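Local coordinates for protein magnesium-protoporphyrin O-methyltransferase (Synechocystis sp., PDB 4QDJ) that transfers a methyl group from S-adenosylmethionine to magnesium protoporphyrin IX, giving the 13-monomethyl ester on the way to chlorophyll, at residues G89-S93 with E94-G98. Residues are numbered along the deposited sequence; the frame is centred on the assembly and turned at random.
With SAM (S-adenosylmethionine), chain B.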
loop_
_atom_site.group_PDB
_atom_site.type_symbol
_atom_site.label_atom_id
_atom_site.label_comp_id
_atom_site.label_asym_id
_atom_site.label_seq_id
_atom_site.Cartn_x
_atom_site.Cartn_y
_atom_site.Cartn_z
ATOM N N GLY A 89 6.236 -7.285 3.609
ATOM C CA GLY A 89 5.002 -6.563 3.843
ATOM C C GLY A 89 4.854 -6.212 5.305
ATOM O O GLY A 89 5.226 -6.989 6.182
ATOM N N SER A 90 4.319 -5.030 5.574
ATOM C CA SER A 90 4.085 -4.616 6.945
ATOM C C SER A 90 2.825 -3.777 7.029
ATOM O O SER A 90 2.439 -3.120 6.062
ATOM C CB SER A 90 5.282 -3.834 7.486
ATOM O OG SER A 90 5.577 -2.729 6.653
ATOM N N ASP A 91 2.181 -3.811 8.189
ATOM C CA ASP A 91 0.958 -3.059 8.406
ATOM C C ASP A 91 0.854 -2.718 9.885
ATOM O O ASP A 91 1.318 -3.474 10.737
ATOM C CB ASP A 91 -0.255 -3.874 7.959
ATOM C CG ASP A 91 -1.491 -3.020 7.758
ATOM O OD1 ASP A 91 -2.108 -2.613 8.768
ATOM O OD2 ASP A 91 -1.853 -2.762 6.588
ATOM N N ILE A 92 0.252 -1.576 10.190
ATOM C CA ILE A 92 0.134 -1.131 11.573
ATOM C C ILE A 92 -0.885 -1.981 12.339
ATOM O O ILE A 92 -0.867 -2.035 13.570
ATOM C CB ILE A 92 -0.236 0.370 11.648
ATOM C CG1 ILE A 92 0.090 0.943 13.030
ATOM C CG2 ILE A 92 -1.700 0.588 11.271
ATOM C CD1 ILE A 92 -0.066 2.449 13.117
ATOM N N SER A 93 -1.756 -2.658 11.597
ATOM C CA SER A 93 -2.810 -3.478 12.188
ATOM C C SER A 93 -2.429 -4.953 12.261
ATOM O O SER A 93 -2.217 -5.599 11.237
ATOM C CB SER A 93 -4.105 -3.322 11.388
ATOM O OG SER A 93 -5.007 -4.377 11.668
ATOM N N GLU A 94 -2.355 -5.486 13.477
ATOM C CA GLU A 94 -2.021 -6.893 13.667
ATOM C C GLU A 94 -3.080 -7.819 13.064
ATOM O O GLU A 94 -2.759 -8.908 12.592
ATOM C CB GLU A 94 -1.796 -7.211 15.150
ATOM C CG GLU A 94 -2.980 -6.905 16.054
ATOM C CD GLU A 94 -2.688 -7.205 17.511
ATOM O OE1 GLU A 94 -1.539 -7.583 17.824
ATOM O OE2 GLU A 94 -3.607 -7.063 18.345
ATOM N N LYS A 95 -4.337 -7.381 13.067
ATOM C CA LYS A 95 -5.406 -8.189 12.485
ATOM C C LYS A 95 -5.246 -8.324 10.975
ATOM O O LYS A 95 -5.375 -9.419 10.426
ATOM C CB LYS A 95 -6.788 -7.627 12.834
ATOM C CG LYS A 95 -7.145 -7.739 14.308
ATOM C CD LYS A 95 -8.617 -8.071 14.506
ATOM C CE LYS A 95 -8.924 -9.505 14.103
ATOM N NZ LYS A 95 -10.317 -9.895 14.463
ATOM N N MET A 96 -4.958 -7.212 10.305
ATOM C CA MET A 96 -4.743 -7.244 8.863
ATOM C C MET A 96 -3.530 -8.106 8.518
ATOM O O MET A 96 -3.594 -8.936 7.610
ATOM C CB MET A 96 -4.590 -5.826 8.298
ATOM C CG MET A 96 -5.817 -4.933 8.510
ATOM S SD MET A 96 -7.245 -5.377 7.492
ATOM C CE MET A 96 -6.812 -4.609 5.931
ATOM N N VAL A 97 -2.438 -7.911 9.259
ATOM C CA VAL A 97 -1.214 -8.697 9.090
ATOM C C VAL A 97 -1.468 -10.192 9.253
ATOM O O VAL A 97 -0.988 -11.006 8.461
ATOM C CB VAL A 97 -0.126 -8.273 10.110
ATOM C CG1 VAL A 97 1.000 -9.299 10.164
ATOM C CG2 VAL A 97 0.417 -6.902 9.774
ATOM N N GLY A 98 -2.228 -10.545 10.286
ATOM C CA GLY A 98 -2.539 -11.935 10.560
ATOM C C GLY A 98 -3.295 -12.578 9.416
ATOM O O GLY A 98 -3.038 -13.725 9.055
HETATM N N SAM B . -2.099 -1.366 0.748
HETATM C CA SAM B . -3.130 -2.381 0.947
HETATM C C SAM B . -3.878 -2.654 -0.350
HETATM O O SAM B . -3.958 -1.792 -1.226
HETATM O OXT SAM B . -4.415 -3.745 -0.550
HETATM C CB SAM B . -4.100 -2.011 2.071
HETATM C CG SAM B . -4.870 -0.701 1.921
HETATM S SD SAM B . -6.046 -0.442 3.281
HETATM C CE SAM B . -7.176 0.777 2.565
HETATM C "C5'" SAM B . -5.078 0.640 4.354
HETATM C "C4'" SAM B . -4.120 -0.150 5.233
HETATM O "O4'" SAM B . -3.091 0.712 5.667
HETATM C "C3'" SAM B . -4.784 -0.718 6.481
HETATM O "O3'" SAM B . -4.523 -2.101 6.550
HETATM C "C2'" SAM B . -4.092 -0.014 7.631
HETATM O "O2'" SAM B . -3.918 -0.860 8.747
HETATM C "C1'" SAM B . -2.771 0.389 6.999
HETATM N N9 SAM B . -2.126 1.531 7.660
HETATM C C8 SAM B . -2.701 2.715 8.032
HETATM N N7 SAM B . -1.748 3.484 8.606
HETATM C C5 SAM B . -0.580 2.804 8.600
HETATM C C6 SAM B . 0.692 3.119 9.055
HETATM N N6 SAM B . 0.926 4.295 9.633
HETATM N N1 SAM B . 1.707 2.199 8.908
HETATM C C2 SAM B . 1.464 0.980 8.309
HETATM N N3 SAM B . 0.196 0.672 7.862
HETATM C C4 SAM B . -0.804 1.574 8.004
HETATM O O HOH W 1 -1.962 -3.509 15.711
#
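The OG of S93 accepts from the backbone N of M96 at 3.1 Å, almost straight at 171°, and is also hydrogen-bonded to N17 OD1, with a weak bond to F16 O. This is the N-cap of helix 94-108. The hydroxyl reaches the first turn because OG stands anti to the backbone N of S93 (chi1 162°), and M96 CG packs against it at 3.3 Å. Beside the cap, V97 N donates to S93 O at 3.1 Å, which opens the main-chain ladder of the helix. V97 turns its CG2 methyl back over the strand end, 3.6 Å from D91 CB, while its side chain also touches F116 and T118 of the next strand. A water bridges I92 O and E94 N across the outside of the bend.

D91, the last residue of strand 86-91, ties this turn to the cofactor. Its OD1 accepts from S93 N through the anti lone pair, forming an Asx turn, and accepts a short hydrogen bond from the ribose O2' of SAM, 2.5 Å. OD2 receives O3' at 2.8 Å and the N-H of G72. I92 lays CG2 against the adenine, 3.5 Å from SAM C4, and M96 curls back beyond CG, bringing its CE methyl to 3.5 Å from O3'. An acidic residue at the end of the second strand that binds both ribose hydroxyls is a hallmark of class I methyltransferases. Two N-H groups, from the turn and the glycine loop, and the two ribose hydroxyls probably stabilise the carboxylate's negative charge. S93 joins cofactor site and helix, its N-H bound to that carboxylate and its OG and O to the first turn.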